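PDB 2JJN: cytochrome P450 113A1 from Saccharopolyspora erythraea, which hydroxylates erythromycin D at carbon 12 of its macrolactone ring to give erythromycin C, using a heme-bound iron, molecular oxygen and NADPH. Local coordinates for residues R109-L114 / A359-R364; R119-S124 / V145-E150; T247-N252 / A276-V281. The protein carries 2 engineered substitutions. One frame throughout, in Å; residues are numbered along the deposited sequence.

Interaction 1: residues R109-L114 / A359-R364. With HEM (protoporphyrin IX containing Fe), chain B.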
loop_
_atom_site.group_PDB
_atom_site.type_symbol
_atom_site.label_atom_id
_atom_site.label_comp_id
_atom_site.label_asym_id
_atom_site.label_seq_id
_atom_site.Cartn_x
_atom_site.Cartn_y
_atom_site.Cartn_z
ATOM N N ARG A 109 0.936 -15.767 -13.238
ATOM C CA ARG A 109 1.296 -17.125 -12.791
ATOM C C ARG A 109 2.452 -17.099 -11.804
ATOM O O ARG A 109 2.546 -17.958 -10.892
ATOM C CB ARG A 109 1.666 -17.975 -14.007
ATOM C CG ARG A 109 2.239 -19.391 -13.699
ATOM C CD ARG A 109 1.204 -20.233 -13.000
ATOM N NE ARG A 109 1.226 -21.625 -13.443
ATOM C CZ ARG A 109 0.141 -22.388 -13.527
ATOM N NH1 ARG A 109 -1.051 -21.890 -13.196
ATOM N NH2 ARG A 109 0.238 -23.643 -13.949
ATOM N N THR A 110 3.323 -16.101 -11.984
ATOM C CA THR A 110 4.384 -15.809 -11.051
ATOM C C THR A 110 3.747 -15.605 -9.684
ATOM O O THR A 110 4.261 -16.122 -8.683
ATOM C CB THR A 110 5.155 -14.573 -11.497
ATOM O OG1 THR A 110 5.839 -14.889 -12.727
ATOM C CG2 THR A 110 6.187 -14.194 -10.514
ATOM N N ILE A 111 2.624 -14.882 -9.650
ATOM C CA ILE A 111 1.955 -14.563 -8.365
ATOM C C ILE A 111 1.182 -15.790 -7.855
ATOM O O ILE A 111 1.331 -16.183 -6.689
ATOM C CB ILE A 111 0.986 -13.378 -8.528
ATOM C CG1 ILE A 111 1.770 -12.103 -8.833
ATOM C CG2 ILE A 111 0.114 -13.232 -7.282
ATOM C CD1 ILE A 111 0.871 -10.934 -9.278
ATOM N N SER A 112 0.341 -16.402 -8.700
ATOM C CA SER A 112 -0.483 -17.501 -8.208
ATOM C C SER A 112 0.342 -18.705 -7.691
ATOM O O SER A 112 -0.040 -19.374 -6.709
ATOM C CB SER A 112 -1.501 -17.902 -9.277
ATOM O OG SER A 112 -0.820 -18.400 -10.421
ATOM N N ASP A 113 1.483 -18.971 -8.338
ATOM C CA ASP A 113 2.386 -20.043 -7.881
ATOM C C ASP A 113 2.940 -19.842 -6.458
ATOM O O ASP A 113 3.482 -20.797 -5.855
ATOM C CB ASP A 113 3.560 -20.169 -8.848
ATOM C CG ASP A 113 3.193 -20.942 -10.118
ATOM O OD1 ASP A 113 2.078 -21.510 -10.253
ATOM O OD2 ASP A 113 4.085 -20.962 -11.001
ATOM N N LEU A 114 2.834 -18.608 -5.940
ATOM C CA LEU A 114 3.319 -18.328 -4.599
ATOM C C LEU A 114 2.400 -18.863 -3.490
ATOM O O LEU A 114 2.806 -18.865 -2.342
ATOM C CB LEU A 114 3.512 -16.829 -4.383
ATOM C CG LEU A 114 4.663 -16.197 -5.197
ATOM C CD1 LEU A 114 4.623 -14.691 -5.136
ATOM C CD2 LEU A 114 6.024 -16.697 -4.779
ATOM N N ALA A 359 -1.204 -8.886 -3.348
ATOM C CA ALA A 359 -1.796 -8.332 -2.112
ATOM C C ALA A 359 -3.038 -9.112 -1.709
ATOM O O ALA A 359 -3.225 -9.481 -0.516
ATOM C CB ALA A 359 -2.181 -6.857 -2.376
ATOM N N ARG A 360 -3.911 -9.354 -2.679
ATOM C CA ARG A 360 -5.149 -10.076 -2.406
ATOM C C ARG A 360 -4.848 -11.506 -1.972
ATOM O O ARG A 360 -5.577 -12.039 -1.101
ATOM C CB ARG A 360 -6.083 -10.078 -3.624
ATOM C CG ARG A 360 -6.737 -8.703 -3.795
ATOM C CD ARG A 360 -7.440 -8.633 -5.162
ATOM N NE ARG A 360 -8.284 -7.422 -5.191
ATOM C CZ ARG A 360 -8.452 -6.629 -6.253
ATOM N NH1 ARG A 360 -7.766 -6.862 -7.357
ATOM N NH2 ARG A 360 -9.288 -5.570 -6.169
ATOM N N LEU A 361 -3.847 -12.121 -2.598
ATOM C CA LEU A 361 -3.508 -13.529 -2.281
ATOM C C LEU A 361 -2.886 -13.619 -0.880
ATOM O O LEU A 361 -3.282 -14.486 -0.061
ATOM C CB LEU A 361 -2.535 -14.042 -3.348
ATOM C CG LEU A 361 -2.072 -15.480 -3.124
ATOM C CD1 LEU A 361 -3.226 -16.494 -3.124
ATOM C CD2 LEU A 361 -1.008 -15.820 -4.206
ATOM N N GLU A 362 -1.954 -12.744 -0.596
ATOM C CA GLU A 362 -1.329 -12.786 0.718
ATOM C C GLU A 362 -2.330 -12.557 1.848
ATOM O O GLU A 362 -2.306 -13.254 2.869
ATOM C CB GLU A 362 -0.229 -11.738 0.814
ATOM C CG GLU A 362 0.905 -11.964 -0.182
ATOM C CD GLU A 362 2.110 -11.083 0.114
ATOM O OE1 GLU A 362 2.787 -10.625 -0.831
ATOM O OE2 GLU A 362 2.382 -10.805 1.285
ATOM N N ASN A 363 -3.266 -11.637 1.633
ATOM C CA ASN A 363 -4.182 -11.327 2.737
ATOM C C ASN A 363 -5.307 -12.373 2.833
ATOM O O ASN A 363 -5.788 -12.674 3.951
ATOM C CB ASN A 363 -4.704 -9.887 2.586
ATOM C CG ASN A 363 -3.697 -8.921 3.060
ATOM O OD1 ASN A 363 -3.635 -8.655 4.264
ATOM N ND2 ASN A 363 -2.861 -8.435 2.153
ATOM N N ARG A 364 -5.708 -12.990 1.714
ATOM C CA ARG A 364 -6.658 -14.095 1.772
ATOM C C ARG A 364 -6.041 -15.223 2.589
ATOM O O ARG A 364 -6.664 -15.767 3.518
ATOM C CB ARG A 364 -6.973 -14.615 0.360
ATOM C CG ARG A 364 -7.836 -15.880 0.437
ATOM C CD ARG A 364 -8.332 -16.308 -0.961
ATOM N NE ARG A 364 -7.290 -16.788 -1.875
ATOM C CZ ARG A 364 -6.833 -18.048 -1.938
ATOM N NH1 ARG A 364 -7.209 -18.973 -1.044
ATOM N NH2 ARG A 364 -6.002 -18.400 -2.934
HETATM C CHA HEM B . 0.712 1.130 -7.422
HETATM C CHB HEM B . -1.930 0.427 -3.379
HETATM C CHC HEM B . 0.186 -3.892 -2.785
HETATM C CHD HEM B . 3.365 -2.839 -6.314
HETATM C C1A HEM B . -0.218 1.243 -6.408
HETATM C C2A HEM B . -1.144 2.371 -6.255
HETATM C C3A HEM B . -1.856 2.188 -5.140
HETATM C C4A HEM B . -1.415 0.947 -4.534
HETATM C CMA HEM B . -2.933 3.126 -4.552
HETATM C CAA HEM B . -1.289 3.549 -7.237
HETATM C CBA HEM B . -0.245 4.621 -6.985
HETATM C CGA HEM B . -0.533 5.906 -7.765
HETATM O O1A HEM B . -1.542 5.962 -8.523
HETATM O O2A HEM B . 0.309 6.849 -7.636
HETATM C C1B HEM B . -1.584 -0.827 -2.873
HETATM C C2B HEM B . -2.221 -1.468 -1.751
HETATM C C3B HEM B . -1.638 -2.679 -1.587
HETATM C C4B HEM B . -0.620 -2.786 -2.625
HETATM C CMB HEM B . -3.362 -0.762 -0.989
HETATM C CAB HEM B . -1.871 -3.785 -0.539
HETATM C CBB HEM B . -3.060 -3.991 -0.074
HETATM C C1C HEM B . 1.228 -3.978 -3.684
HETATM C C2C HEM B . 2.130 -5.112 -3.807
HETATM C C3C HEM B . 3.014 -4.820 -4.785
HETATM C C4C HEM B . 2.682 -3.497 -5.319
HETATM C CMC HEM B . 2.009 -6.383 -2.926
HETATM C CAC HEM B . 4.212 -5.640 -5.300
HETATM C CBC HEM B . 4.176 -6.964 -5.449
HETATM C C1D HEM B . 2.928 -1.679 -6.880
HETATM C C2D HEM B . 3.613 -1.041 -7.958
HETATM C C3D HEM B . 2.795 0.158 -8.313
HETATM C C4D HEM B . 1.685 0.157 -7.407
HETATM C CMD HEM B . 4.940 -1.495 -8.635
HETATM C CAD HEM B . 3.083 1.212 -9.397
HETATM C CBD HEM B . 2.381 0.857 -10.722
HETATM C CGD HEM B . 2.581 1.955 -11.720
HETATM O O1D HEM B . 3.012 3.064 -11.359
HETATM O O2D HEM B . 2.297 1.700 -12.909
HETATM N NA HEM B . -0.428 0.359 -5.336
HETATM N NB HEM B . -0.565 -1.628 -3.380
HETATM N NC HEM B . 1.625 -3.027 -4.604
HETATM N ND HEM B . 1.770 -0.938 -6.569
HETATM FE FE HEM B . 0.483 -1.373 -5.059
HETATM O O HOH W 1 1.822 -0.264 -3.684
#
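Ala-359 of helix 356-374 sets its methyl under the vinyl at the edge of the flat porphyrin, with CB 3.6 Å from HEM CAB. This methyl lies on the face opposite the water that sits 2.2 Å from the heme iron (FE), the face of the axial ligand Cys-353. Helix 356-374 is the L helix of the cytochrome P450 fold, following the cysteine loop, and a residue as small as alanine lets it run close beneath the rim. His-95, Arg-99, Arg-293 and His-351 hydrogen-bond to the cofactor.

A second flat group, the amide of Asn-363, folds back along its own helix. Its ND2 donates to Ala-359 O at 2.9 Å with an N-H...O angle of 170°, and the acceptor is only 3° out of the amide plane. The backbone N of Asn-363 reaches the same oxygen from the opposite face of the carbonyl plane, so two bonds grip it. The amide, buried against Leu-249 and Leu-250 of helix 228-259, thereby has its rotation fixed.

Away from the heme, Leu-361 extends toward segment 109-114. With CG anti to the backbone N (chi1 179°), the leucine projects its branched end so that CD2 lies 3.4 Å from Ile-111 O. Its side chain and that of Ile-111 slide past one another in opposite directions, and Ile-111 CG2 comes 4.2 Å from CD2 of the leucine. Two branched aliphatic residues suit this lean seam, which Ile-118 of helix 115-127 extends. The outer side is polar, Arg-364 bridging to Glu-115. On the exposed flank Arg-109 NE and Asp-113 OD1 are 3.3 Å apart, the oxygen well out of the guanidinium plane, so the attraction is between charges without an aimed N-H.

Interaction 2: residues R119-S124 / V145-E150; sequences RDVTRS and VTIVAE
Val-121 and Thr-146 point at each other across the gap between two helices, methyl to methyl, with CG2 of the valine 4.1 Å from CG2 of the threonine. The same valine methyl also meets Ile-147, whose CD1 is 4.2 Å from Val-121 CG2 as the two side chains pass in opposite directions. One methyl thus serves two partners, which makes a compact, buried apolar patch. Threonine suits this place because its two branches do different work: chi1 of -69° puts OG1 beside the backbone N, where it is hydrogen-bonded to Pro-142 O a turn earlier, and leaves CG2 anti to that N, facing the valine. Ile-147 reaches the patch through its longer branch, since chi2 of -61° bends CD1 back toward the valine.

The solvent side is looser and charged. Here the link between the helices is made by charged side chains: Arg-117 makes salt bridges both to Asp-120 on its own helix and to Glu-150 on the other.

In P450 terms, these are the D helix (115-127) and the E helix (142-152). Helix 356-374 lies against the first, where Arg-119 pairs with Glu-368 and Glu-369, while helix 228-259 flanks the second, with Val-145 resting on His-243.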
loop_
_atom_site.group_PDB
_atom_site.type_symbol
_atom_site.label_atom_id
_atom_site.label_comp_id
_atom_site.label_asym_id
_atom_site.label_seq_id
_atom_site.Cartn_x
_atom_site.Cartn_y
_atom_site.Cartn_z
ATOM N N ARG A 119 1.236 -19.774 2.223
ATOM C CA ARG A 119 0.519 -20.543 3.239
ATOM C C ARG A 119 1.489 -21.199 4.226
ATOM O O ARG A 119 1.273 -21.192 5.436
ATOM C CB ARG A 119 -0.395 -21.568 2.607
ATOM C CG ARG A 119 -1.400 -22.142 3.662
ATOM C CD ARG A 119 -2.398 -23.086 2.979
ATOM N NE ARG A 119 -3.109 -22.433 1.888
ATOM C CZ ARG A 119 -4.107 -21.547 2.062
ATOM N NH1 ARG A 119 -4.532 -21.179 3.297
ATOM N NH2 ARG A 119 -4.723 -21.059 0.972
ATOM N N ASP A 120 2.565 -21.764 3.711
ATOM C CA ASP A 120 3.591 -22.404 4.541
ATOM C C ASP A 120 4.222 -21.434 5.528
ATOM O O ASP A 120 4.313 -21.696 6.717
ATOM C CB ASP A 120 4.661 -22.949 3.580
ATOM C CG ASP A 120 5.800 -23.632 4.304
ATOM O OD1 ASP A 120 5.507 -24.576 5.051
ATOM O OD2 ASP A 120 6.994 -23.287 4.077
ATOM N N VAL A 121 4.703 -20.293 5.033
ATOM C CA VAL A 121 5.299 -19.272 5.902
ATOM C C VAL A 121 4.297 -18.807 6.936
ATOM O O VAL A 121 4.610 -18.737 8.116
ATOM C CB VAL A 121 5.781 -18.066 5.027
ATOM C CG1 VAL A 121 6.155 -16.868 5.925
ATOM C CG2 VAL A 121 6.962 -18.489 4.148
ATOM N N THR A 122 3.064 -18.526 6.517
ATOM C CA THR A 122 2.027 -18.035 7.450
ATOM C C THR A 122 1.731 -19.049 8.532
ATOM O O THR A 122 1.736 -18.730 9.731
ATOM C CB THR A 122 0.766 -17.734 6.672
ATOM O OG1 THR A 122 1.019 -16.628 5.775
ATOM C CG2 THR A 122 -0.377 -17.351 7.591
ATOM N N ARG A 123 1.538 -20.290 8.119
ATOM C CA ARG A 123 1.168 -21.346 9.080
ATOM C C ARG A 123 2.281 -21.592 10.082
ATOM O O ARG A 123 2.020 -21.766 11.296
ATOM C CB ARG A 123 0.855 -22.637 8.333
ATOM C CG ARG A 123 0.205 -23.663 9.243
ATOM C CD ARG A 123 -0.395 -24.795 8.450
ATOM N NE ARG A 123 -1.549 -24.367 7.665
ATOM C CZ ARG A 123 -2.251 -25.176 6.858
ATOM N NH1 ARG A 123 -1.903 -26.465 6.751
ATOM N NH2 ARG A 123 -3.272 -24.741 6.129
ATOM N N SER A 124 3.533 -21.579 9.613
ATOM C CA SER A 124 4.665 -21.775 10.529
ATOM C C SER A 124 4.882 -20.634 11.477
ATOM O O SER A 124 5.152 -20.871 12.661
ATOM C CB SER A 124 5.916 -22.019 9.718
ATOM O OG SER A 124 5.858 -23.315 9.128
ATOM N N VAL A 145 7.575 -9.444 3.426
ATOM C CA VAL A 145 9.048 -9.329 3.209
ATOM C C VAL A 145 9.625 -10.662 2.699
ATOM O O VAL A 145 10.421 -10.702 1.733
ATOM C CB VAL A 145 9.903 -8.928 4.499
ATOM C CG1 VAL A 145 9.450 -7.712 5.129
ATOM C CG2 VAL A 145 10.022 -10.040 5.511
ATOM N N THR A 146 9.246 -11.741 3.381
ATOM C CA THR A 146 9.777 -13.058 3.108
ATOM C C THR A 146 9.357 -13.450 1.718
ATOM O O THR A 146 10.192 -13.920 0.916
ATOM C CB THR A 146 9.281 -14.081 4.171
ATOM O OG1 THR A 146 9.907 -13.735 5.409
ATOM C CG2 THR A 146 9.698 -15.495 3.808
ATOM N N ILE A 147 8.080 -13.232 1.418
ATOM C CA ILE A 147 7.534 -13.645 0.129
ATOM C C ILE A 147 8.135 -12.865 -1.034
ATOM O O ILE A 147 8.558 -13.473 -2.040
ATOM C CB ILE A 147 5.997 -13.608 0.158
ATOM C CG1 ILE A 147 5.508 -14.626 1.210
ATOM C CG2 ILE A 147 5.378 -13.917 -1.200
ATOM C CD1 ILE A 147 5.913 -16.091 0.921
ATOM N N VAL A 148 8.183 -11.546 -0.910
ATOM C CA VAL A 148 8.658 -10.777 -2.081
ATOM C C VAL A 148 10.169 -10.947 -2.232
ATOM O O VAL A 148 10.678 -10.962 -3.379
ATOM C CB VAL A 148 8.191 -9.290 -2.045
ATOM C CG1 VAL A 148 8.945 -8.450 -3.077
ATOM C CG2 VAL A 148 6.689 -9.210 -2.274
ATOM N N ALA A 149 10.907 -11.108 -1.135
ATOM C CA ALA A 149 12.350 -11.385 -1.257
ATOM C C ALA A 149 12.570 -12.700 -2.010
ATOM O O ALA A 149 13.408 -12.776 -2.913
ATOM C CB ALA A 149 13.046 -11.398 0.089
ATOM N N GLU A 150 11.771 -13.723 -1.718
ATOM C CA GLU A 150 11.944 -15.000 -2.419
ATOM C C GLU A 150 11.521 -14.891 -3.882
ATOM O O GLU A 150 12.127 -15.499 -4.805
ATOM C CB GLU A 150 11.134 -16.083 -1.715
ATOM C CG GLU A 150 11.783 -16.448 -0.400
ATOM C CD GLU A 150 11.046 -17.546 0.374
ATOM O OE1 GLU A 150 10.019 -18.070 -0.137
ATOM O OE2 GLU A 150 11.527 -17.868 1.486
#

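Interaction 3: residues T247-N252 / A276-V281; sequences TVLLGN and AIVEEV
Val-281 sets CG1 into the angle between Leu-249 and Asn-252, and this one methyl gathers most of the first-shell contacts. It lies 3.9 Å from Leu-249 CD1, and Asn-252 meets the same Val-281 CG1 with its backbone C at 3.7 Å and its CB at 3.9 Å. The other leucine branch turns to the preceding helical turn, with Leu-249 CD2 4.3 Å from Val-278 CG1. The leucine thus uses both methyls, and its chi1 of -179° carries the fork out from a CB that does not itself face the other helix. Short beta-branched valines suit the opposing surface, where the helix segments cross at 106° with axes 10.4 Å apart.

The next shell fixes these groups. Asn-252 meets the valine with its backbone carbonyl carbon and CB and turns its amide elsewhere; both ends of that amide are engaged, OD1 with Arg-255 NH2 and ND2 with the carbonyls of Leu-394 and Arg-285. A buried asparagine can therefore sit beside an apolar contact without losing its polar partners. Leu-249 also touches Pro-287, Asn-363 and the heme, so the crossing borders the cofactor pocket.

Next to Val-281, Glu-280 pairs through OE2 with both Arg-283 and Arg-336. This is the ExxR motif of the K helix with its additional arginine, the Glu-Arg-Arg triad characteristic of cytochromes P450, here lying beside the crossing of the K helix with the long I-helix.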
loop_
_atom_site.group_PDB
_atom_site.type_symbol
_atom_site.label_atom_id
_atom_site.label_comp_id
_atom_site.label_asym_id
_atom_site.label_seq_id
_atom_site.Cartn_x
_atom_site.Cartn_y
_atom_site.Cartn_z
ATOM N N THR A 247 1.443 -5.387 5.009
ATOM C CA THR A 247 1.546 -5.343 6.475
ATOM C C THR A 247 0.424 -4.481 7.128
ATOM O O THR A 247 -0.259 -4.942 8.034
ATOM C CB THR A 247 2.899 -4.793 6.887
ATOM O OG1 THR A 247 3.903 -5.688 6.378
ATOM C CG2 THR A 247 3.056 -4.630 8.445
ATOM N N VAL A 248 0.233 -3.269 6.638
ATOM C CA VAL A 248 -0.856 -2.406 7.112
ATOM C C VAL A 248 -2.244 -3.026 6.858
ATOM O O VAL A 248 -3.130 -2.945 7.726
ATOM C CB VAL A 248 -0.707 -1.033 6.400
ATOM C CG1 VAL A 248 -1.933 -0.188 6.641
ATOM C CG2 VAL A 248 0.624 -0.337 6.919
ATOM N N LEU A 249 -2.457 -3.607 5.685
ATOM C CA LEU A 249 -3.785 -4.168 5.389
ATOM C C LEU A 249 -4.129 -5.297 6.342
ATOM O O LEU A 249 -5.251 -5.341 6.863
ATOM C CB LEU A 249 -3.873 -4.659 3.961
ATOM C CG LEU A 249 -5.242 -5.235 3.590
ATOM C CD1 LEU A 249 -6.324 -4.212 3.789
ATOM C CD2 LEU A 249 -5.265 -5.706 2.117
ATOM N N LEU A 250 -3.163 -6.194 6.592
ATOM C CA LEU A 250 -3.526 -7.346 7.456
ATOM C C LEU A 250 -3.894 -6.878 8.857
ATOM O O LEU A 250 -4.884 -7.370 9.441
ATOM C CB LEU A 250 -2.385 -8.358 7.513
ATOM C CG LEU A 250 -2.707 -9.618 8.333
ATOM C CD1 LEU A 250 -3.945 -10.290 7.733
ATOM C CD2 LEU A 250 -1.527 -10.600 8.322
ATOM N N GLY A 251 -3.144 -5.910 9.407
ATOM C CA GLY A 251 -3.539 -5.291 10.709
ATOM C C GLY A 251 -4.968 -4.727 10.598
ATOM O O GLY A 251 -5.800 -4.926 11.484
ATOM N N ASN A 252 -5.251 -3.987 9.513
ATOM C CA ASN A 252 -6.551 -3.357 9.341
ATOM C C ASN A 252 -7.653 -4.390 9.265
ATOM O O ASN A 252 -8.750 -4.147 9.778
ATOM C CB ASN A 252 -6.553 -2.464 8.090
ATOM C CG ASN A 252 -5.696 -1.191 8.318
ATOM O OD1 ASN A 252 -5.181 -0.968 9.430
ATOM N ND2 ASN A 252 -5.618 -0.322 7.293
ATOM N N ALA A 276 -14.225 -11.256 -0.156
ATOM C CA ALA A 276 -15.109 -10.065 -0.026
ATOM C C ALA A 276 -14.803 -9.274 1.240
ATOM O O ALA A 276 -14.960 -8.019 1.272
ATOM C CB ALA A 276 -16.554 -10.534 0.004
ATOM N N ILE A 277 -14.362 -9.974 2.287
ATOM C CA ILE A 277 -13.939 -9.287 3.515
ATOM C C ILE A 277 -12.696 -8.466 3.204
ATOM O O ILE A 277 -12.596 -7.280 3.592
ATOM C CB ILE A 277 -13.620 -10.285 4.636
ATOM C CG1 ILE A 277 -14.930 -10.817 5.218
ATOM C CG2 ILE A 277 -12.754 -9.639 5.743
ATOM C CD1 ILE A 277 -14.727 -12.027 6.178
ATOM N N VAL A 278 -11.759 -9.043 2.454
ATOM C CA VAL A 278 -10.515 -8.324 2.108
ATOM C C VAL A 278 -10.858 -7.067 1.273
ATOM O O VAL A 278 -10.353 -6.010 1.536
ATOM C CB VAL A 278 -9.530 -9.250 1.382
ATOM C CG1 VAL A 278 -8.329 -8.442 0.886
ATOM C CG2 VAL A 278 -9.051 -10.303 2.328
ATOM N N GLU A 279 -11.737 -7.193 0.279
ATOM C CA GLU A 279 -12.099 -6.049 -0.529
ATOM C C GLU A 279 -12.762 -4.964 0.319
ATOM O O GLU A 279 -12.520 -3.789 0.113
ATOM C CB GLU A 279 -13.066 -6.459 -1.660
ATOM C CG GLU A 279 -12.413 -7.273 -2.736
ATOM C CD GLU A 279 -11.141 -6.625 -3.266
ATOM O OE1 GLU A 279 -11.204 -5.532 -3.919
ATOM O OE2 GLU A 279 -10.084 -7.239 -3.055
ATOM N N GLU A 280 -13.642 -5.356 1.238
ATOM C CA GLU A 280 -14.367 -4.358 2.019
ATOM C C GLU A 280 -13.438 -3.656 3.036
ATOM O O GLU A 280 -13.578 -2.464 3.308
ATOM C CB GLU A 280 -15.587 -4.978 2.697
ATOM C CG GLU A 280 -16.447 -4.025 3.514
ATOM C CD GLU A 280 -17.147 -2.896 2.734
ATOM O OE1 GLU A 280 -16.838 -2.670 1.532
ATOM O OE2 GLU A 280 -18.003 -2.232 3.385
ATOM N N VAL A 281 -12.481 -4.394 3.610
ATOM C CA VAL A 281 -11.486 -3.696 4.462
ATOM C C VAL A 281 -10.630 -2.765 3.625
ATOM O O VAL A 281 -10.335 -1.643 4.044
ATOM C CB VAL A 281 -10.619 -4.691 5.263
ATOM C CG1 VAL A 281 -9.533 -3.870 6.063
ATOM C CG2 VAL A 281 -11.496 -5.533 6.208
#

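Overall arrangement
Interactions 2 and 3 lie beside helix 356-374, which takes part in interaction 1 and passes under the edge of the heme. Interaction 1 joins residues 245 positions apart, and the stretch between them holds both other contacts: interaction 2 closes first, then interaction 3. Interactions 1 and 2 have centres about 11 Å apart and touch where Leu-114 packs on Ile-147; helices 108-112 and 115-127 are also consecutive. Interactions 1 and 3, centres about 15 Å apart, are joined by the Arg-360 to Glu-279 salt bridge. Interactions 2 and 3, centres about 18 Å apart, do not touch. Helix 356-374 therefore connects the D-E helix pair with the I-K crossing, linking early and late parts of the P450 fold next to the heme.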